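Local coordinates for universal stress protein (Pseudomonas aeruginosa UCBPP-PA14, PDB 7MQ5) that is of unknown function but, as a universal stress protein with two similar alpha/beta halves, probably helps the bacterium withstand stress, at residues Ile10-Glu15 / Ser36-Leu41; Lys74-Gln79 / Thr109-Lys114; Gly91-Gln96 / Cys121-Thr126. All blocks are in the same frame, centred on the assembly; numbering follows the deposited sequence. Where two conformers were deposited one is given.

Contact 1. Residues Ile10-Glu15 / Ser36-Leu41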
loop_
_atom_site.group_PDB
_atom_site.type_symbol
_atom_site.label_atom_id
_atom_site.label_comp_id
_atom_site.label_asym_id
_atom_site.label_seq_id
_atom_site.Cartn_x
_atom_site.Cartn_y
_atom_site.Cartn_z
ATOM N N ILE A 10 5.511 -5.186 -11.569
ATOM C CA ILE A 10 4.260 -4.956 -10.819
ATOM C C ILE A 10 3.215 -5.958 -11.278
ATOM O O ILE A 10 2.996 -6.095 -12.504
ATOM C CB ILE A 10 3.771 -3.522 -11.069
ATOM C CG1 ILE A 10 4.813 -2.495 -10.622
ATOM C CG2 ILE A 10 2.416 -3.295 -10.418
ATOM C CD1 ILE A 10 4.474 -1.076 -11.003
ATOM N N LEU A 11 2.628 -6.662 -10.320
ATOM C CA LEU A 11 1.479 -7.544 -10.619
ATOM C C LEU A 11 0.208 -6.690 -10.588
ATOM O O LEU A 11 -0.076 -6.058 -9.545
ATOM C CB LEU A 11 1.413 -8.673 -9.594
ATOM C CG LEU A 11 0.281 -9.674 -9.813
ATOM C CD1 LEU A 11 0.448 -10.390 -11.144
ATOM C CD2 LEU A 11 0.228 -10.666 -8.661
ATOM N N VAL A 12 -0.513 -6.657 -11.705
ATOM C CA VAL A 12 -1.761 -5.870 -11.826
ATOM C C VAL A 12 -2.926 -6.849 -11.888
ATOM O O VAL A 12 -3.005 -7.633 -12.851
ATOM C CB VAL A 12 -1.735 -4.967 -13.065
ATOM C CG1 VAL A 12 -2.939 -4.047 -13.091
ATOM C CG2 VAL A 12 -0.442 -4.172 -13.174
ATOM N N VAL A 13 -3.783 -6.826 -10.878
ATOM C CA VAL A 13 -4.979 -7.705 -10.879
ATOM C C VAL A 13 -6.048 -7.035 -11.742
ATOM O O VAL A 13 -6.497 -5.932 -11.404
ATOM C CB VAL A 13 -5.458 -7.969 -9.452
ATOM C CG1 VAL A 13 -6.701 -8.848 -9.467
ATOM C CG2 VAL A 13 -4.357 -8.597 -8.626
ATOM N N ILE A 14 -6.422 -7.709 -12.822
ATOM C CA ILE A 14 -7.411 -7.212 -13.816
ATOM C C ILE A 14 -8.753 -7.897 -13.564
ATOM O O ILE A 14 -8.797 -9.131 -13.559
ATOM C CB ILE A 14 -6.915 -7.492 -15.257
ATOM C CG1 ILE A 14 -5.573 -6.816 -15.560
ATOM C CG2 ILE A 14 -7.982 -7.107 -16.278
ATOM C CD1 ILE A 14 -5.605 -5.302 -15.537
ATOM N N GLU A 15 -9.809 -7.110 -13.382
ATOM C CA GLU A 15 -11.179 -7.655 -13.222
ATOM C C GLU A 15 -11.823 -7.759 -14.596
ATOM O O GLU A 15 -11.687 -6.862 -15.427
ATOM C CB GLU A 15 -12.061 -6.743 -12.369
ATOM C CG GLU A 15 -11.700 -6.711 -10.899
ATOM C CD GLU A 15 -12.183 -7.890 -10.065
ATOM O OE1 GLU A 15 -12.992 -8.699 -10.568
ATOM O OE2 GLU A 15 -11.780 -7.974 -8.889
ATOM N N SER A 36 8.964 0.230 -14.984
ATOM C CA SER A 36 8.747 -1.125 -14.413
ATOM C C SER A 36 7.955 -1.982 -15.398
ATOM O O SER A 36 7.172 -1.430 -16.199
ATOM C CB SER A 36 8.006 -1.047 -13.098
ATOM O OG SER A 36 7.683 -2.342 -12.600
ATOM N N HIS A 37 8.156 -3.288 -15.308
ATOM C CA HIS A 37 7.388 -4.250 -16.123
ATOM C C HIS A 37 6.002 -4.403 -15.493
ATOM O O HIS A 37 5.892 -4.348 -14.255
ATOM C CB HIS A 37 8.123 -5.585 -16.125
ATOM C CG HIS A 37 7.386 -6.629 -16.877
ATOM N ND1 HIS A 37 7.427 -6.711 -18.255
ATOM C CD2 HIS A 37 6.565 -7.609 -16.454
ATOM C CE1 HIS A 37 6.645 -7.704 -18.636
ATOM N NE2 HIS A 37 6.105 -8.269 -17.556
ATOM N N LEU A 38 4.981 -4.552 -16.329
ATOM C CA LEU A 38 3.608 -4.826 -15.856
ATOM C C LEU A 38 3.222 -6.259 -16.214
ATOM O O LEU A 38 3.251 -6.608 -17.416
ATOM C CB LEU A 38 2.614 -3.863 -16.505
ATOM C CG LEU A 38 2.880 -2.377 -16.262
ATOM C CD1 LEU A 38 1.780 -1.536 -16.904
ATOM C CD2 LEU A 38 2.994 -2.064 -14.774
ATOM N N HIS A 39 2.853 -7.055 -15.211
ATOM C CA HIS A 39 2.279 -8.401 -15.445
ATOM C C HIS A 39 0.790 -8.333 -15.122
ATOM O O HIS A 39 0.423 -8.108 -13.955
ATOM C CB HIS A 39 2.996 -9.461 -14.626
ATOM C CG HIS A 39 2.486 -10.830 -14.923
ATOM N ND1 HIS A 39 2.743 -11.450 -16.129
ATOM C CD2 HIS A 39 1.742 -11.689 -14.194
ATOM C CE1 HIS A 39 2.179 -12.642 -16.114
ATOM N NE2 HIS A 39 1.560 -12.811 -14.941
ATOM N N LEU A 40 -0.042 -8.500 -16.142
ATOM C CA LEU A 40 -1.509 -8.409 -15.973
ATOM C C LEU A 40 -2.071 -9.802 -15.703
ATOM O O LEU A 40 -1.849 -10.713 -16.525
ATOM C CB LEU A 40 -2.147 -7.815 -17.230
ATOM C CG LEU A 40 -1.473 -6.586 -17.836
ATOM C CD1 LEU A 40 -2.286 -6.047 -19.001
ATOM C CD2 LEU A 40 -1.237 -5.502 -16.799
ATOM N N LEU A 41 -2.832 -9.934 -14.628
ATOM C CA LEU A 41 -3.368 -11.249 -14.224
ATOM C C LEU A 41 -4.888 -11.193 -14.131
ATOM O O LEU A 41 -5.419 -10.316 -13.428
ATOM C CB LEU A 41 -2.780 -11.635 -12.863
ATOM C CG LEU A 41 -3.406 -12.856 -12.185
ATOM C CD1 LEU A 41 -3.091 -14.129 -12.963
ATOM C CD2 LEU A 41 -2.958 -12.966 -10.732
#
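Ile-10 to Val-13 lie beside Leu-38 to Leu-41, residue for residue, as parallel neighbours in the sheet; the two short strand axes come within 4.8 Å, with 30° between their directions. Joined by helix 22-34, they form a beta-alpha-beta unit, the repeating element of the Rossmann-like fold found in universal stress proteins. The unit is a good example of how parallel strands share bonds, with Ile-10 and Val-12 each reaching two residues of the partner strand. Ile-10 gives its N-H to His-37 O and accepts from His-39 N, Val-12 does the same with His-39 O and Leu-41 N, and Ile-14 N carries the series on to Leu-41 O. The bond from Val-12 N to His-39 O, 2.8 Å long, is almost straight.

Leu-11, Val-13, His-39 and Leu-41 project from one face, where helix 77-88 packs over Leu-11 and Leu-41. Leu-11 and His-39 run side by side, and in one of the two conformers of the leucine its CD1 meets the imidazole edge, in plane, 3.6 Å from His-39 CD2. The buried ring is held at both nitrogens, ND1 by Ser-68 OG and NE2 by Glu-84 OE2, which fixes its rotation.

Ile-10, Val-12, Leu-38 and Leu-40 occupy the other face, beneath helix 22-34, whose Ala-27 touches both Val-12 and Leu-38. Leu-38 CD2 rests 4.1 Å from Ile-10 CB. Further along, Ile-14 slants across Leu-40, its CG1 3.9 Å from Leu-40 CB. The CG of Leu-40 stands anti to its own carbonyl carbon (chi1 -45°), and the side chain runs alongside Val-12, with Leu-40 CD2 3.8 Å from Val-12 CB.

Contact 2. Residues Lys74-Gln79 / Thr109-Lys114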
loop_
_atom_site.group_PDB
_atom_site.type_symbol
_atom_site.label_atom_id
_atom_site.label_comp_id
_atom_site.label_asym_id
_atom_site.label_seq_id
_atom_site.Cartn_x
_atom_site.Cartn_y
_atom_site.Cartn_z
ATOM N N LYS A 74 -6.119 -21.048 -8.927
ATOM C CA LYS A 74 -5.931 -22.242 -8.072
ATOM C C LYS A 74 -6.391 -21.917 -6.644
ATOM O O LYS A 74 -5.880 -20.968 -6.027
ATOM C CB LYS A 74 -4.516 -22.822 -8.158
ATOM C CG LYS A 74 -4.357 -24.171 -7.463
ATOM C CD LYS A 74 -2.979 -24.784 -7.564
ATOM C CE LYS A 74 -2.874 -26.102 -6.823
ATOM N NZ LYS A 74 -3.212 -25.954 -5.387
ATOM N N ASP A 75 -7.431 -22.630 -6.223
ATOM C CA ASP A 75 -7.970 -22.658 -4.837
ATOM C C ASP A 75 -8.772 -21.400 -4.500
ATOM O O ASP A 75 -9.955 -21.538 -4.133
ATOM C CB ASP A 75 -6.840 -22.911 -3.837
ATOM C CG ASP A 75 -6.209 -24.287 -3.986
ATOM O OD1 ASP A 75 -6.940 -25.224 -4.347
ATOM O OD2 ASP A 75 -4.984 -24.402 -3.777
ATOM N N SER A 76 -8.151 -20.228 -4.570
ATOM C CA SER A 76 -8.858 -18.996 -4.153
ATOM C C SER A 76 -8.271 -17.795 -4.884
ATOM O O SER A 76 -7.196 -17.911 -5.498
ATOM C CB SER A 76 -8.754 -18.790 -2.659
ATOM O OG SER A 76 -7.415 -18.466 -2.305
ATOM N N LEU A 77 -8.943 -16.665 -4.770
ATOM C CA LEU A 77 -8.478 -15.430 -5.429
ATOM C C LEU A 77 -7.134 -14.995 -4.823
ATOM O O LEU A 77 -6.159 -14.843 -5.576
ATOM C CB LEU A 77 -9.570 -14.374 -5.257
ATOM C CG LEU A 77 -9.255 -13.001 -5.832
ATOM C CD1 LEU A 77 -8.983 -13.086 -7.321
ATOM C CD2 LEU A 77 -10.409 -12.045 -5.565
ATOM N N HIS A 78 -7.048 -14.884 -3.501
ATOM C CA HIS A 78 -5.764 -14.401 -2.931
ATOM C C HIS A 78 -4.631 -15.404 -3.198
ATOM O O HIS A 78 -3.494 -14.963 -3.415
ATOM C CB HIS A 78 -5.898 -14.079 -1.445
ATOM C CG HIS A 78 -5.993 -15.273 -0.563
ATOM N ND1 HIS A 78 -7.180 -15.938 -0.350
ATOM C CD2 HIS A 78 -5.053 -15.909 0.165
ATOM C CE1 HIS A 78 -6.965 -16.942 0.478
ATOM N NE2 HIS A 78 -5.665 -16.950 0.804
ATOM N N GLN A 79 -4.914 -16.703 -3.178
ATOM C CA GLN A 79 -3.825 -17.681 -3.435
ATOM C C GLN A 79 -3.367 -17.593 -4.893
ATOM O O GLN A 79 -2.154 -17.738 -5.152
ATOM C CB GLN A 79 -4.281 -19.082 -3.054
ATOM C CG GLN A 79 -4.289 -19.279 -1.548
ATOM C CD GLN A 79 -4.897 -20.595 -1.162
ATOM O OE1 GLN A 79 -4.201 -21.513 -0.739
ATOM N NE2 GLN A 79 -6.199 -20.709 -1.363
ATOM N N THR A 109 -13.009 -6.885 1.594
ATOM C CA THR A 109 -13.609 -8.238 1.608
ATOM C C THR A 109 -12.727 -9.202 2.394
ATOM O O THR A 109 -11.532 -8.980 2.571
ATOM C CB THR A 109 -13.791 -8.784 0.192
ATOM O OG1 THR A 109 -12.508 -9.122 -0.346
ATOM C CG2 THR A 109 -14.527 -7.810 -0.704
ATOM N N PRO A 110 -13.286 -10.322 2.892
ATOM C CA PRO A 110 -12.465 -11.322 3.567
ATOM C C PRO A 110 -11.303 -11.808 2.682
ATOM O O PRO A 110 -10.229 -12.024 3.199
ATOM C CB PRO A 110 -13.485 -12.425 3.876
ATOM C CG PRO A 110 -14.783 -11.679 4.057
ATOM C CD PRO A 110 -14.733 -10.598 3.004
ATOM N N ASP A 111 -11.519 -11.935 1.372
ATOM C CA ASP A 111 -10.412 -12.427 0.510
ATOM C C ASP A 111 -9.335 -11.333 0.397
ATOM O O ASP A 111 -8.145 -11.676 0.375
ATOM C CB ASP A 111 -10.912 -12.907 -0.849
ATOM C CG ASP A 111 -9.843 -13.683 -1.598
ATOM O OD1 ASP A 111 -9.622 -14.876 -1.266
ATOM O OD2 ASP A 111 -9.179 -13.060 -2.422
ATOM N N ASP A 112 -9.742 -10.060 0.324
ATOM C CA ASP A 112 -8.775 -8.926 0.316
ATOM C C ASP A 112 -7.907 -9.002 1.580
ATOM O O ASP A 112 -6.690 -8.762 1.514
ATOM C CB ASP A 112 -9.482 -7.565 0.367
ATOM C CG ASP A 112 -10.196 -7.076 -0.882
ATOM O OD1 ASP A 112 -9.768 -7.462 -1.980
ATOM O OD2 ASP A 112 -11.172 -6.256 -0.732
ATOM N N TRP A 113 -8.527 -9.312 2.714
ATOM C CA TRP A 113 -7.767 -9.403 3.982
ATOM C C TRP A 113 -6.752 -10.549 3.921
ATOM O O TRP A 113 -5.635 -10.370 4.431
ATOM C CB TRP A 113 -8.714 -9.495 5.180
ATOM C CG TRP A 113 -9.090 -8.136 5.683
ATOM C CD1 TRP A 113 -10.303 -7.509 5.667
ATOM C CD2 TRP A 113 -8.151 -7.171 6.181
ATOM N NE1 TRP A 113 -10.181 -6.249 6.201
ATOM C CE2 TRP A 113 -8.866 -6.000 6.479
ATOM C CE3 TRP A 113 -6.766 -7.192 6.364
ATOM C CZ2 TRP A 113 -8.243 -4.881 7.034
ATOM C CZ3 TRP A 113 -6.143 -6.075 6.870
ATOM C CH2 TRP A 113 -6.879 -4.941 7.206
ATOM N N LYS A 114 -7.106 -11.679 3.314
ATOM C CA LYS A 114 -6.142 -12.804 3.225
ATOM C C LYS A 114 -4.988 -12.400 2.298
ATOM O O LYS A 114 -3.842 -12.751 2.593
ATOM C CB LYS A 114 -6.869 -14.073 2.781
ATOM C CG LYS A 114 -7.777 -14.649 3.860
ATOM C CD LYS A 114 -8.547 -15.877 3.448
ATOM C CE LYS A 114 -9.401 -16.418 4.575
ATOM N NZ LYS A 114 -10.221 -17.560 4.123
HETATM O O HOH W 1 -11.518 -16.611 -3.491
#
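His-78 and Asp-111 are joined by a hydrogen bond from His-78 ND1 to Asp-111 OD1, 2.8 Å long. The acceptor lies within 8° of the ring plane, whereas the donor comes from above the carboxylate, and the two flat groups are turned 54° against each other. Asp-111 OD1 also takes a weak bond from the backbone N of His-78, at 3.4 Å, so one oxygen meets both ring and main chain of the same residue. The other carboxylate oxygen, Asp-111 OD2, lies 3.0 Å from His-78 N and leans on Leu-77, 3.1 Å from its CB. The first turn of helix 77-88 would probably stabilise the negative charge here. Lys-114, one turn further along its helix, lays CB over the centre of the imidazole face in a CH-pi contact, and its CD comes 3.5 Å from His-78 CE1. With CG between its own backbone N and carbonyl carbon (chi1 74°), the ring takes a bond at its edge and a methylene over one face.

A water accepts from Leu-77 N and donates weakly to Asp-111 OD1, adding a weaker, water-mediated link between the first residue of the helix and the acid. Behind this first shell, Ser-76 is the N-cap of helix 77-88: its OG accepts from Gln-79 N and, at 2.7 Å, from Gln-79 NE2. In the partner helix, Thr-109 OG1 accepts from Asp-112 N while Asp-112 OD2 accepts from Thr-109 N. Asp-112 OD1 is paired with a lysine of the sheet. The example combines a His-carboxylate hydrogen bond at the protein surface with two capped helix starts, an N-cap serine and a capping box.

Contact 3. Residues Gly91-Gln96 / Cys121-Thr126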
loop_
_atom_site.group_PDB
_atom_site.type_symbol
_atom_site.label_atom_id
_atom_site.label_comp_id
_atom_site.label_asym_id
_atom_site.label_seq_id
_atom_site.Cartn_x
_atom_site.Cartn_y
_atom_site.Cartn_z
ATOM N N GLY A 91 7.439 -7.121 -7.302
ATOM C CA GLY A 91 7.743 -6.375 -6.066
ATOM C C GLY A 91 6.586 -5.536 -5.560
ATOM O O GLY A 91 6.733 -4.868 -4.535
ATOM N N LEU A 92 5.457 -5.558 -6.256
ATOM C CA LEU A 92 4.250 -4.805 -5.856
ATOM C C LEU A 92 3.059 -5.535 -6.460
ATOM O O LEU A 92 3.156 -5.993 -7.600
ATOM C CB LEU A 92 4.314 -3.372 -6.399
ATOM C CG LEU A 92 3.082 -2.488 -6.197
ATOM C CD1 LEU A 92 2.816 -2.208 -4.716
ATOM C CD2 LEU A 92 3.248 -1.180 -6.950
ATOM N N ILE A 93 1.986 -5.636 -5.694
ATOM C CA ILE A 93 0.671 -6.110 -6.194
ATOM C C ILE A 93 -0.279 -4.916 -6.155
ATOM O O ILE A 93 -0.353 -4.265 -5.102
ATOM C CB ILE A 93 0.139 -7.264 -5.333
ATOM C CG1 ILE A 93 1.073 -8.472 -5.375
ATOM C CG2 ILE A 93 -1.280 -7.629 -5.738
ATOM C CD1 ILE A 93 0.784 -9.521 -4.325
ATOM N N ILE A 94 -0.979 -4.659 -7.253
ATOM C CA ILE A 94 -2.019 -3.602 -7.294
ATOM C C ILE A 94 -3.361 -4.295 -7.522
ATOM O O ILE A 94 -3.518 -5.044 -8.512
ATOM C CB ILE A 94 -1.756 -2.540 -8.365
ATOM C CG1 ILE A 94 -0.352 -1.942 -8.234
ATOM C CG2 ILE A 94 -2.850 -1.478 -8.317
ATOM C CD1 ILE A 94 -0.053 -0.879 -9.271
ATOM N N LYS A 95 -4.302 -4.044 -6.610
ATOM C CA LYS A 95 -5.654 -4.616 -6.741
ATOM C C LYS A 95 -6.683 -3.558 -6.348
ATOM O O LYS A 95 -6.492 -2.864 -5.330
ATOM C CB LYS A 95 -5.806 -5.855 -5.862
ATOM C CG LYS A 95 -7.168 -6.499 -6.031
ATOM C CD LYS A 95 -7.384 -7.795 -5.303
ATOM C CE LYS A 95 -8.810 -8.296 -5.481
ATOM N NZ LYS A 95 -9.812 -7.378 -4.871
ATOM N N GLN A 96 -7.760 -3.476 -7.112
ATOM C CA GLN A 96 -8.845 -2.542 -6.766
ATOM C C GLN A 96 -9.796 -3.189 -5.760
ATOM O O GLN A 96 -10.152 -4.375 -5.892
ATOM C CB GLN A 96 -9.598 -2.112 -8.023
ATOM C CG GLN A 96 -10.760 -1.181 -7.722
ATOM C CD GLN A 96 -11.313 -0.458 -8.927
ATOM O OE1 GLN A 96 -10.913 -0.674 -10.076
ATOM N NE2 GLN A 96 -12.263 0.418 -8.659
ATOM N N CYS A 121 5.114 -8.946 -0.162
ATOM C CA CYS A 121 5.567 -7.728 -0.854
ATOM C C CYS A 121 4.562 -6.627 -0.571
ATOM O O CYS A 121 3.468 -6.901 -0.063
ATOM C CB CYS A 121 5.663 -7.959 -2.361
ATOM S SG CYS A 121 4.092 -8.388 -3.166
ATOM N N PRO A 122 4.896 -5.363 -0.908
ATOM C CA PRO A 122 3.940 -4.266 -0.818
ATOM C C PRO A 122 2.665 -4.554 -1.627
ATOM O O PRO A 122 2.727 -5.136 -2.710
ATOM C CB PRO A 122 4.724 -3.083 -1.415
ATOM C CG PRO A 122 6.170 -3.401 -1.089
ATOM C CD PRO A 122 6.250 -4.899 -1.251
ATOM N N VAL A 123 1.530 -4.167 -1.062
ATOM C CA VAL A 123 0.227 -4.281 -1.759
ATOM C C VAL A 123 -0.420 -2.901 -1.801
ATOM O O VAL A 123 -0.563 -2.269 -0.740
ATOM C CB VAL A 123 -0.725 -5.272 -1.074
ATOM C CG1 VAL A 123 -2.057 -5.312 -1.805
ATOM C CG2 VAL A 123 -0.118 -6.664 -0.991
ATOM N N LEU A 124 -0.783 -2.461 -3.000
ATOM C CA LEU A 124 -1.560 -1.224 -3.194
ATOM C C LEU A 124 -3.011 -1.623 -3.436
ATOM O O LEU A 124 -3.321 -2.244 -4.455
ATOM C CB LEU A 124 -1.008 -0.454 -4.392
ATOM C CG LEU A 124 -1.788 0.796 -4.783
ATOM C CD1 LEU A 124 -1.804 1.827 -3.659
ATOM C CD2 LEU A 124 -1.218 1.389 -6.058
HETATM N N MSE A 125 -3.866 -1.322 -2.461
HETATM C CA MSE A 125 -5.298 -1.524 -2.571
HETATM C C MSE A 125 -5.903 -0.207 -3.033
HETATM O O MSE A 125 -5.834 0.778 -2.297
HETATM C CB MSE A 125 -5.901 -1.876 -1.210
HETATM C CG MSE A 125 -5.442 -3.195 -0.638
HETATM SE SE MSE A 125 -5.992 -4.731 -1.717
HETATM C CE MSE A 125 -7.920 -4.354 -1.802
ATOM N N THR A 126 -6.446 -0.167 -4.252
ATOM C CA THR A 126 -7.019 1.084 -4.735
ATOM C C THR A 126 -8.459 1.192 -4.229
ATOM O O THR A 126 -9.225 0.233 -4.385
ATOM C CB THR A 126 -6.866 1.258 -6.254
ATOM O OG1 THR A 126 -7.801 0.459 -6.983
ATOM C CG2 THR A 126 -5.469 0.943 -6.739
HETATM O O HOH W 2 -12.144 1.080 -5.546
#
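Leu-124 N donates to Ile-93 O at 2.8 Å, the shortest of the four backbone bonds that join these parallel strands, and the same carbonyl oxygen is approached by Val-123 CA in a CA-H...O contact. Ile-93 N bonds to Pro-122 O, Lys-95 N to Leu-124 O, and Thr-126 N to Lys-95 O, along axes only 18° from parallel. Helix 110-118 connects the strands, making another beta-alpha-beta unit.

Where the pairing begins, Pro-122 brings CD to 3.3 Å from Gly-91 O, and Cys-121 points toward the other strand. Its sulphur lies between the backbone N and the carbonyl carbon (chi1 62°), a torsion that puts SG 3.7 Å from both CG1 and CD1 of Ile-93. Ile-94 and Leu-124 run alongside each other in the same direction, with Ile-94 CG2 4.0 Å from Leu-124 CD2; helix 22-34 covers this face, where Ala-23 and Ala-27 touch Ile-94. The same methyl, Ile-94 CG2, meets Thr-126 CG2 at 3.9 Å.

At the far end the side chain of Thr-126 is set roughly perpendicular to that of Gln-96, and Thr-126 OG1 presses close, 3.3 Å from Gln-96 CB. The amide beyond is held by Glu-20 and by Leu-22 N, and a water accepts from Gln-96 NE2 and donates to Thr-126 O. On the face toward helix 110-118, Lys-95 is extended as far as CE and turns at its last bond (chi4 -64°), NZ leading away from the neighbouring strand to a salt bridge with Asp-112 and a bond to Gln-96 O, 3.2 Å long. Beside it, in one of its conformers, selenomethionine Met-125 brings SE to 4.3 Å from Lys-95 CB. The buried polar ends of Lys-95 and Gln-96 thus have partners, so burying them probably costs little.

Overall arrangement
From the N terminus, contact 1 comes first: strand 9-13 runs out, helix 22-34 returns, and strand 37-43 closes the loop before either other contact opens. Contact 2 then begins at the start of helix 77-88, and contact 3 opens inside it at strand 92-96. Contact 2 closes on helix 110-118 before strand 123-126 closes contact 3, so these two cross rather than nest. Contacts 1 and 3 meet in one sheet, Leu-11 probably bonding through its backbone to Leu-92 and Ile-94. Contact 2 joins the two helices on one side of that sheet, and a salt bridge from helix 110-118 to strand 92-96 ties it to contact 3.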